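Tetraacyldisaccharide 4'-kinase (PDB 4EHX) probably transfers the gamma-phosphate of ATP to the 4'-position of a tetraacyldisaccharide 1-phosphate, forming lipid IVA in lipid A biosynthesis. Local coordinates at residues A[81-86]-A[128-133]; A[118-123]-A[144-149]; A[240-245]-A[253-258]. All blocks are in the same frame, centred on the assembly; numbering follows the deposited sequence.

Contact 1: residues A[81-86]-A[128-133]; sequences TLIVSE and EKLSPE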
loop_
_atom_site.group_PDB
_atom_site.type_symbol
_atom_site.label_atom_id
_atom_site.label_comp_id
_atom_site.label_asym_id
_atom_site.label_seq_id
_atom_site.Cartn_x
_atom_site.Cartn_y
_atom_site.Cartn_z
ATOM N N THR A 81 -7.053 -14.000 13.021
ATOM C CA THR A 81 -7.007 -14.023 11.562
ATOM C C THR A 81 -8.416 -13.781 11.037
ATOM O O THR A 81 -9.377 -14.333 11.562
ATOM C CB THR A 81 -6.476 -15.362 11.054
ATOM O OG1 THR A 81 -5.178 -15.585 11.608
ATOM C CG2 THR A 81 -6.369 -15.353 9.551
ATOM N N LEU A 82 -8.540 -12.940 10.017
ATOM C CA LEU A 82 -9.847 -12.515 9.538
ATOM C C LEU A 82 -9.860 -12.485 8.012
ATOM O O LEU A 82 -9.018 -11.831 7.397
ATOM C CB LEU A 82 -10.160 -11.112 10.073
ATOM C CG LEU A 82 -11.433 -10.453 9.541
ATOM C CD1 LEU A 82 -12.644 -11.244 10.000
ATOM C CD2 LEU A 82 -11.519 -9.008 9.994
ATOM N N ILE A 83 -10.796 -13.204 7.401
ATOM C CA ILE A 83 -10.978 -13.075 5.966
ATOM C C ILE A 83 -11.767 -11.797 5.715
ATOM O O ILE A 83 -12.913 -11.672 6.122
ATOM C CB ILE A 83 -11.714 -14.282 5.352
ATOM C CG1 ILE A 83 -10.827 -15.536 5.420
ATOM C CG2 ILE A 83 -12.125 -13.971 3.897
ATOM C CD1 ILE A 83 -11.554 -16.838 5.033
ATOM N N VAL A 84 -11.123 -10.833 5.078
ATOM C CA VAL A 84 -11.736 -9.538 4.801
ATOM C C VAL A 84 -12.521 -9.592 3.492
ATOM O O VAL A 84 -13.625 -9.050 3.377
ATOM C CB VAL A 84 -10.637 -8.471 4.683
ATOM C CG1 VAL A 84 -11.229 -7.127 4.234
ATOM C CG2 VAL A 84 -9.902 -8.340 6.011
ATOM N N SER A 85 -11.954 -10.272 2.502
ATOM C CA SER A 85 -12.625 -10.351 1.214
ATOM C C SER A 85 -12.371 -11.700 0.579
ATOM O O SER A 85 -11.265 -12.216 0.652
ATOM C CB SER A 85 -12.088 -9.259 0.291
ATOM O OG SER A 85 -12.621 -9.401 -1.011
ATOM N N GLU A 86 -13.390 -12.247 -0.076
ATOM C CA GLU A 86 -13.237 -13.489 -0.809
ATOM C C GLU A 86 -13.318 -13.194 -2.301
ATOM O O GLU A 86 -14.406 -12.982 -2.852
ATOM C CB GLU A 86 -14.313 -14.495 -0.391
ATOM C CG GLU A 86 -14.332 -15.763 -1.235
ATOM C CD GLU A 86 -15.438 -16.719 -0.823
ATOM O OE1 GLU A 86 -16.573 -16.244 -0.577
ATOM O OE2 GLU A 86 -15.173 -17.941 -0.746
ATOM N N GLU A 128 -6.956 -22.969 3.674
ATOM C CA GLU A 128 -8.083 -23.793 4.082
ATOM C C GLU A 128 -9.394 -23.340 3.438
ATOM O O GLU A 128 -10.160 -24.158 2.937
ATOM C CB GLU A 128 -8.200 -23.770 5.608
ATOM C CG GLU A 128 -9.373 -24.548 6.174
ATOM C CD GLU A 128 -9.405 -24.498 7.690
ATOM O OE1 GLU A 128 -8.588 -23.757 8.281
ATOM O OE2 GLU A 128 -10.243 -25.201 8.291
ATOM N N LYS A 129 -9.642 -22.033 3.435
ATOM C CA LYS A 129 -10.952 -21.508 3.050
ATOM C C LYS A 129 -11.029 -20.959 1.626
ATOM O O LYS A 129 -12.112 -20.884 1.056
ATOM C CB LYS A 129 -11.387 -20.398 4.019
ATOM C CG LYS A 129 -11.416 -20.794 5.486
ATOM C CD LYS A 129 -12.438 -21.881 5.757
ATOM C CE LYS A 129 -12.527 -22.187 7.245
ATOM N NZ LYS A 129 -13.409 -23.365 7.514
ATOM N N LEU A 130 -9.899 -20.547 1.061
ATOM C CA LEU A 130 -9.926 -19.800 -0.198
ATOM C C LEU A 130 -9.137 -20.459 -1.343
ATOM O O LEU A 130 -9.181 -19.988 -2.481
ATOM C CB LEU A 130 -9.383 -18.387 0.032
ATOM C CG LEU A 130 -10.066 -17.496 1.080
ATOM C CD1 LEU A 130 -9.205 -16.287 1.444
ATOM C CD2 LEU A 130 -11.449 -17.053 0.610
ATOM N N SER A 131 -8.412 -21.527 -1.021
ATOM C CA SER A 131 -7.446 -22.171 -1.930
ATOM C C SER A 131 -6.702 -21.284 -2.951
ATOM O O SER A 131 -6.734 -21.536 -4.151
ATOM C CB SER A 131 -8.082 -23.373 -2.634
ATOM O OG SER A 131 -9.236 -22.981 -3.348
ATOM N N PRO A 132 -6.008 -20.251 -2.465
ATOM C CA PRO A 132 -5.212 -19.390 -3.345
ATOM C C PRO A 132 -4.037 -20.107 -4.015
ATOM O O PRO A 132 -3.547 -21.119 -3.519
ATOM C CB PRO A 132 -4.706 -18.299 -2.393
ATOM C CG PRO A 132 -4.590 -18.996 -1.085
ATOM C CD PRO A 132 -5.706 -20.003 -1.038
ATOM N N GLU A 133 -3.598 -19.580 -5.152
ATOM C CA GLU A 133 -2.413 -20.096 -5.823
ATOM C C GLU A 133 -1.155 -19.294 -5.497
ATOM O O GLU A 133 -0.052 -19.768 -5.712
ATOM C CB GLU A 133 -2.641 -20.100 -7.327
ATOM C CG GLU A 133 -3.673 -21.127 -7.719
ATOM C CD GLU A 133 -4.096 -21.006 -9.164
ATOM O OE1 GLU A 133 -4.498 -19.905 -9.578
ATOM O OE2 GLU A 133 -4.012 -22.019 -9.879
HETATM O O HOH W 1 -13.156 -19.506 -1.783
#
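In the P-loop kinase fold of LpxK, the last turn of helix 119-130 packs on strand 81-86, where Ile83 and Glu86 meet Lys129 and Leu130. The strand pairs antiparallel with strand 112-116 and carries a classic beta bulge, with Val84 and Ser85 both facing Val113. Ile83 points at the helix and reaches it with the tip of its longer branch: Ile83 CD1 lies 3.7 Å from Lys129 CB, and the two side chains cross at about a right angle. CG1 of Ile83 stands beside the backbone N (chi1 -68°), and the extended chi2 of 171° carries CD1 out to the helix. Lys129 meets it with CB and CG; a bend at chi2 leads the rest of the lysine away to a long salt bridge with Glu128. The same Ile83 CD1 also lies 4.3 Å from Leu130 CG.

Leu130, buried and resting on Ser112 and Val114 of strand 112-116, turns a methyl to the aliphatic part of Glu86, Leu130 CD2 lying 3.7 Å from Glu86 CG. Leu130 O accepts hydrogen bonds from Tyr87 OH and Arg66 NH2. The Glu86 chain runs on, extended, past the leucine methyl, and a water joins its carboxylate to the helix backbone, donating to Glu86 OE2 at 2.8 Å and weakly to Lys129 O at 3.3 Å.

Contact 2: residues A[118-123]-A[144-149]; sequences DRYKGG and RKLHRD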
loop_
_atom_site.group_PDB
_atom_site.type_symbol
_atom_site.label_atom_id
_atom_site.label_comp_id
_atom_site.label_asym_id
_atom_site.label_seq_id
_atom_site.Cartn_x
_atom_site.Cartn_y
_atom_site.Cartn_z
ATOM N N ASP A 118 0.111 -12.195 12.298
ATOM C CA ASP A 118 1.010 -13.277 11.905
ATOM C C ASP A 118 0.644 -13.691 10.481
ATOM O O ASP A 118 -0.399 -14.312 10.257
ATOM C CB ASP A 118 0.837 -14.464 12.856
ATOM C CG ASP A 118 1.906 -15.526 12.656
ATOM O OD1 ASP A 118 1.789 -16.294 11.696
ATOM O OD2 ASP A 118 2.856 -15.603 13.461
ATOM N N ARG A 119 1.477 -13.331 9.513
ATOM C CA ARG A 119 1.120 -13.566 8.109
ATOM C C ARG A 119 1.007 -15.057 7.784
ATOM O O ARG A 119 0.128 -15.478 7.028
ATOM C CB ARG A 119 2.123 -12.881 7.169
ATOM C CG ARG A 119 1.773 -11.431 6.784
ATOM C CD ARG A 119 1.712 -10.501 7.967
ATOM N NE ARG A 119 2.088 -9.135 7.588
ATOM C CZ ARG A 119 2.472 -8.192 8.441
ATOM N NH1 ARG A 119 2.516 -8.440 9.762
ATOM N NH2 ARG A 119 2.805 -6.995 7.963
ATOM N N TYR A 120 1.904 -15.863 8.349
ATOM C CA TYR A 120 1.834 -17.306 8.151
ATOM C C TYR A 120 0.466 -17.890 8.534
ATOM O O TYR A 120 -0.143 -18.634 7.752
ATOM C CB TYR A 120 2.950 -18.012 8.933
ATOM C CG TYR A 120 2.948 -19.513 8.762
ATOM C CD1 TYR A 120 3.558 -20.107 7.663
ATOM C CD2 TYR A 120 2.335 -20.339 9.701
ATOM C CE1 TYR A 120 3.556 -21.496 7.500
ATOM C CE2 TYR A 120 2.336 -21.716 9.550
ATOM C CZ TYR A 120 2.953 -22.286 8.454
ATOM O OH TYR A 120 2.950 -23.652 8.303
ATOM N N LYS A 121 -0.018 -17.569 9.738
ATOM C CA LYS A 121 -1.342 -18.037 10.161
ATOM C C LYS A 121 -2.441 -17.540 9.229
ATOM O O LYS A 121 -3.413 -18.245 8.986
ATOM C CB LYS A 121 -1.657 -17.609 11.599
ATOM C CG LYS A 121 -0.806 -18.302 12.645
ATOM C CD LYS A 121 -1.122 -17.781 14.048
ATOM C CE LYS A 121 -0.434 -18.621 15.112
ATOM N NZ LYS A 121 0.960 -18.974 14.724
ATOM N N GLY A 122 -2.296 -16.319 8.723
ATOM C CA GLY A 122 -3.249 -15.782 7.761
ATOM C C GLY A 122 -3.209 -16.641 6.507
ATOM O O GLY A 122 -4.247 -16.981 5.936
ATOM N N GLY A 123 -2.003 -17.008 6.089
ATOM C CA GLY A 123 -1.824 -17.885 4.943
ATOM C C GLY A 123 -2.478 -19.245 5.142
ATOM O O GLY A 123 -3.086 -19.779 4.227
ATOM N N ARG A 144 9.951 -11.082 8.703
ATOM C CA ARG A 144 10.927 -12.066 8.243
ATOM C C ARG A 144 10.588 -13.490 8.653
ATOM O O ARG A 144 11.109 -14.446 8.072
ATOM C CB ARG A 144 12.332 -11.691 8.719
ATOM C CG ARG A 144 12.809 -10.357 8.150
ATOM C CD ARG A 144 14.279 -10.083 8.467
ATOM N NE ARG A 144 15.192 -11.013 7.792
ATOM C CZ ARG A 144 16.515 -10.998 7.953
ATOM N NH1 ARG A 144 17.083 -10.098 8.760
ATOM N NH2 ARG A 144 17.274 -11.886 7.324
ATOM N N LYS A 145 9.703 -13.621 9.638
ATOM C CA LYS A 145 9.235 -14.932 10.080
ATOM C C LYS A 145 8.552 -15.710 8.950
ATOM O O LYS A 145 8.456 -16.928 9.015
ATOM C CB LYS A 145 8.268 -14.797 11.274
ATOM C CG LYS A 145 7.848 -16.133 11.898
ATOM C CD LYS A 145 6.513 -16.059 12.658
ATOM C CE LYS A 145 6.449 -14.912 13.644
ATOM N NZ LYS A 145 5.397 -15.144 14.705
ATOM N N LEU A 146 8.053 -15.014 7.928
ATOM C CA LEU A 146 7.439 -15.719 6.797
ATOM C C LEU A 146 8.342 -15.711 5.579
ATOM O O LEU A 146 8.714 -14.641 5.082
ATOM C CB LEU A 146 6.055 -15.145 6.439
ATOM C CG LEU A 146 5.340 -15.744 5.214
ATOM C CD1 LEU A 146 5.124 -17.249 5.367
ATOM C CD2 LEU A 146 3.967 -15.046 5.015
ATOM N N HIS A 147 8.710 -16.900 5.105
ATOM C CA HIS A 147 9.511 -16.989 3.889
ATOM C C HIS A 147 8.775 -16.323 2.739
ATOM O O HIS A 147 7.566 -16.526 2.582
ATOM C CB HIS A 147 9.774 -18.442 3.479
ATOM C CG HIS A 147 10.443 -18.558 2.140
ATOM N ND1 HIS A 147 11.773 -18.247 1.949
ATOM C CD2 HIS A 147 9.957 -18.881 0.917
ATOM C CE1 HIS A 147 12.082 -18.393 0.672
ATOM N NE2 HIS A 147 10.997 -18.778 0.025
ATOM N N ARG A 148 9.495 -15.547 1.934
ATOM C CA ARG A 148 8.946 -15.097 0.650
ATOM C C ARG A 148 9.852 -15.546 -0.489
ATOM O O ARG A 148 11.073 -15.524 -0.375
ATOM C CB ARG A 148 8.660 -13.573 0.619
ATOM C CG ARG A 148 9.868 -12.624 0.595
ATOM C CD ARG A 148 10.724 -12.665 1.881
ATOM N NE ARG A 148 9.876 -12.646 3.088
ATOM C CZ ARG A 148 9.329 -11.558 3.620
ATOM N NH1 ARG A 148 9.572 -10.359 3.107
ATOM N NH2 ARG A 148 8.559 -11.662 4.703
ATOM N N ASP A 149 9.235 -15.968 -1.584
ATOM C CA ASP A 149 9.959 -16.433 -2.764
ATOM C C ASP A 149 10.452 -15.285 -3.645
ATOM O O ASP A 149 11.389 -15.443 -4.438
ATOM C CB ASP A 149 9.050 -17.366 -3.555
ATOM C CG ASP A 149 8.590 -18.540 -2.718
ATOM O OD1 ASP A 149 9.414 -19.467 -2.481
ATOM O OD2 ASP A 149 7.421 -18.529 -2.271
#
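One salt bridge and a small apolar cluster around Leu146 join the first turn of helix 119-130 to the loop 144-149. The ionic part lies between Asp118 and Lys145, whose side chains cross at about a right angle. Lys145 NZ donates to Asp118 OD2 at 2.9 Å, approaching nearly in line with the C-O bond. The other oxygen works on the helix: Asp118 is its N-cap, and OD1 accepts from Lys121 N at 3.0 Å through the lone pair directed away from OD2. One carboxylate thus caps the helix and holds the loop, and the cap would limit how far it can rotate.

The apolar part centres on Leu146, whose CG is anti to the backbone N (chi1 176°) and whose two methyls divide the work. CD2 presses on Arg119 CB at 3.6 Å, while CD1 meets Tyr120 CD1 at 4.0 Å, at the edge of the ring and in its plane. Beyond CB, Arg119 bends away at chi2; its NH1 bonds to Glu117 O and forms a salt bridge with a bound HEPES molecule, probably from the crystallisation liquor.

Further polar bonds lie within the loop. Arg148 grips Leu146 O side-on, with NE at 3.1 Å and NH2 at 3.0 Å, the oxygen lying in the guanidinium plane. His147 NE2 donates to Asp149 OD1 at 3.0 Å, reaching the carboxylate from above its plane.

In the fold, residues 144-149 belong to the loop between strands 134-138 and 150-156: Leu146 and Arg148 both rest on Leu137 of the former, Lys145 touches Tyr24 of helix 7-25, and Tyr120 makes a cation-pi contact with Lys32.

Contact 3: residues A[240-245]-A[253-258]; sequences QFRKVL and KEFMSF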
loop_
_atom_site.group_PDB
_atom_site.type_symbol
_atom_site.label_atom_id
_atom_site.label_comp_id
_atom_site.label_asym_id
_atom_site.label_seq_id
_atom_site.Cartn_x
_atom_site.Cartn_y
_atom_site.Cartn_z
ATOM N N GLN A 240 -1.055 17.384 0.498
ATOM C CA GLN A 240 -0.796 16.499 -0.635
ATOM C C GLN A 240 -1.940 16.532 -1.654
ATOM O O GLN A 240 -1.732 16.836 -2.832
ATOM C CB GLN A 240 -0.566 15.065 -0.147
ATOM C CG GLN A 240 0.591 14.342 -0.830
ATOM C CD GLN A 240 1.945 14.930 -0.468
ATOM O OE1 GLN A 240 2.275 15.083 0.710
ATOM N NE2 GLN A 240 2.734 15.271 -1.482
ATOM N N PHE A 241 -3.145 16.218 -1.187
ATOM C CA PHE A 241 -4.342 16.204 -2.027
ATOM C C PHE A 241 -4.529 17.526 -2.781
ATOM O O PHE A 241 -4.762 17.526 -3.989
ATOM C CB PHE A 241 -5.573 15.905 -1.166
ATOM C CG PHE A 241 -6.802 15.532 -1.955
ATOM C CD1 PHE A 241 -6.694 14.874 -3.168
ATOM C CD2 PHE A 241 -8.063 15.846 -1.478
ATOM C CE1 PHE A 241 -7.823 14.532 -3.894
ATOM C CE2 PHE A 241 -9.196 15.507 -2.195
ATOM C CZ PHE A 241 -9.078 14.847 -3.405
ATOM N N ARG A 242 -4.421 18.649 -2.069
ATOM C CA ARG A 242 -4.571 19.967 -2.687
ATOM C C ARG A 242 -3.584 20.177 -3.833
ATOM O O ARG A 242 -3.944 20.693 -4.893
ATOM C CB ARG A 242 -4.401 21.089 -1.654
ATOM C CG ARG A 242 -5.569 21.260 -0.692
ATOM C CD ARG A 242 -5.309 22.396 0.295
ATOM N NE ARG A 242 -5.401 23.706 -0.341
ATOM C CZ ARG A 242 -6.428 24.538 -0.191
ATOM N NH1 ARG A 242 -7.447 24.206 0.589
ATOM N NH2 ARG A 242 -6.429 25.709 -0.813
ATOM N N LYS A 243 -2.336 19.782 -3.604
ATOM C CA LYS A 243 -1.289 19.926 -4.607
ATOM C C LYS A 243 -1.625 19.130 -5.866
ATOM O O LYS A 243 -1.590 19.660 -6.979
ATOM C CB LYS A 243 0.057 19.476 -4.033
ATOM C CG LYS A 243 1.247 19.737 -4.947
ATOM C CD LYS A 243 1.411 21.223 -5.230
ATOM C CE LYS A 243 2.584 21.486 -6.166
ATOM N NZ LYS A 243 3.880 21.038 -5.583
ATOM N N VAL A 244 -1.958 17.856 -5.683
ATOM C CA VAL A 244 -2.263 16.974 -6.801
ATOM C C VAL A 244 -3.416 17.512 -7.644
ATOM O O VAL A 244 -3.352 17.506 -8.875
ATOM C CB VAL A 244 -2.615 15.556 -6.319
ATOM C CG1 VAL A 244 -3.067 14.691 -7.495
ATOM C CG2 VAL A 244 -1.424 14.927 -5.599
ATOM N N LEU A 245 -4.472 17.968 -6.978
ATOM C CA LEU A 245 -5.625 18.533 -7.669
ATOM C C LEU A 245 -5.210 19.736 -8.514
ATOM O O LEU A 245 -5.656 19.897 -9.653
ATOM C CB LEU A 245 -6.703 18.946 -6.662
ATOM C CG LEU A 245 -7.421 17.825 -5.901
ATOM C CD1 LEU A 245 -8.328 18.396 -4.802
ATOM C CD2 LEU A 245 -8.228 16.971 -6.859
ATOM N N LYS A 253 -13.771 24.625 -6.453
ATOM C CA LYS A 253 -14.474 25.812 -5.978
ATOM C C LYS A 253 -14.368 25.935 -4.463
ATOM O O LYS A 253 -14.658 26.987 -3.895
ATOM C CB LYS A 253 -15.950 25.755 -6.378
ATOM C CG LYS A 253 -16.771 24.808 -5.512
ATOM C CD LYS A 253 -18.267 24.944 -5.756
ATOM C CE LYS A 253 -18.656 24.446 -7.137
ATOM N NZ LYS A 253 -20.134 24.319 -7.284
ATOM N N GLU A 254 -13.948 24.857 -3.809
ATOM C CA GLU A 254 -13.963 24.815 -2.351
ATOM C C GLU A 254 -13.138 23.623 -1.872
ATOM O O GLU A 254 -13.067 22.597 -2.551
ATOM C CB GLU A 254 -15.410 24.836 -1.865
ATOM C CG GLU A 254 -15.585 24.720 -0.367
ATOM C CD GLU A 254 -17.049 24.699 0.025
ATOM O OE1 GLU A 254 -17.347 24.559 1.230
ATOM O OE2 GLU A 254 -17.903 24.823 -0.881
ATOM N N PHE A 255 -12.517 23.765 -0.703
ATOM C CA PHE A 255 -11.766 22.668 -0.096
ATOM C C PHE A 255 -12.172 22.618 1.372
ATOM O O PHE A 255 -12.343 23.657 2.011
ATOM C CB PHE A 255 -10.241 22.790 -0.216
ATOM C CG PHE A 255 -9.509 21.483 -0.025
ATOM C CD1 PHE A 255 -9.233 21.000 1.246
ATOM C CD2 PHE A 255 -9.096 20.737 -1.122
ATOM C CE1 PHE A 255 -8.561 19.793 1.421
ATOM C CE2 PHE A 255 -8.423 19.531 -0.955
ATOM C CZ PHE A 255 -8.156 19.060 0.318
ATOM N N MET A 256 -12.333 21.408 1.896
ATOM C CA MET A 256 -12.673 21.209 3.299
ATOM C C MET A 256 -11.705 20.205 3.927
ATOM O O MET A 256 -11.464 19.135 3.364
ATOM C CB MET A 256 -14.112 20.699 3.430
ATOM C CG MET A 256 -15.135 21.462 2.580
ATOM S SD MET A 256 -16.717 20.603 2.392
ATOM C CE MET A 256 -17.246 20.465 4.094
ATOM N N SER A 257 -11.146 20.554 5.083
ATOM C CA SER A 257 -10.295 19.635 5.837
ATOM C C SER A 257 -11.009 19.106 7.081
ATOM O O SER A 257 -11.541 19.879 7.877
ATOM C CB SER A 257 -8.982 20.312 6.236
ATOM O OG SER A 257 -8.093 20.398 5.136
ATOM N N PHE A 258 -11.021 17.786 7.240
ATOM C CA PHE A 258 -11.674 17.147 8.379
ATOM C C PHE A 258 -10.648 16.507 9.316
ATOM O O PHE A 258 -9.494 16.307 8.931
ATOM C CB PHE A 258 -12.668 16.084 7.897
ATOM C CG PHE A 258 -13.773 16.630 7.035
ATOM C CD1 PHE A 258 -14.863 17.268 7.604
ATOM C CD2 PHE A 258 -13.724 16.499 5.658
ATOM C CE1 PHE A 258 -15.881 17.771 6.816
ATOM C CE2 PHE A 258 -14.740 17.003 4.864
ATOM C CZ PHE A 258 -15.819 17.638 5.444
#
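Within the beta-alpha-beta unit formed by strand 229-233, helix 237-248 and strand 252-257, Phe255 projects from the strand into three side chains of the helix, Phe241, Arg242 and Leu245. Helix 240-245 and strand 254-257 run nearly antiparallel (161°), their axes 10.8 Å apart. On the enclosed, apolar side, the outer end of the Phe255 ring meets Phe241, whose CD2 lies 3.7 Å from Phe255 CZ; the rings are oblique, their planes at 62°. Leu245 CD1 touches the rim of Phe255, 4.0 Å from Phe255 CE2, and also lies over the centre of the Phe241 ring, 3.8 Å above its plane, so one methyl serves both aromatics. Phe241 and Leu245 rest in turn on Leu294 of strand 291-300.

The solvent side, though it holds the closest approaches, belongs to Arg242, an exposed residue that sets its CG over one face of the Phe255 ring, toward the rim. This is a CH-pi contact: Arg242 CG stands 3.5 Å from the ring centroid. Past CG the chain bends at chi3 and carries the guanidinium on toward the strand at 53° to the ring plane, leaving Arg242 NH1 3.2 Å from Phe255 CB.

How the contacts relate
Contacts 1 and 2 use opposite ends of helix 119-130, its last turn against strand 81-86 and its first against loop 144-149, and they touch where Thr81 CG2 packs on Gly122 CA. Contact 3 lies on the other side of the chain's centre, about 37 Å from contact 1 between centres, in the beta-alpha-beta unit of residues 229-257. All three are partly buried, each mixing sheltered apolar groups with more exposed polar chains. Their chemistry differs: contact 1 combines aliphatic packing with a water bridge, contact 2 pairs apolar packing with a direct salt bridge, and contact 3 relies on aromatic and CH-pi packing. Contact 2 lies nearest the predicted ATP site, with Arg119 about 9 Å from Lys51 between side chains.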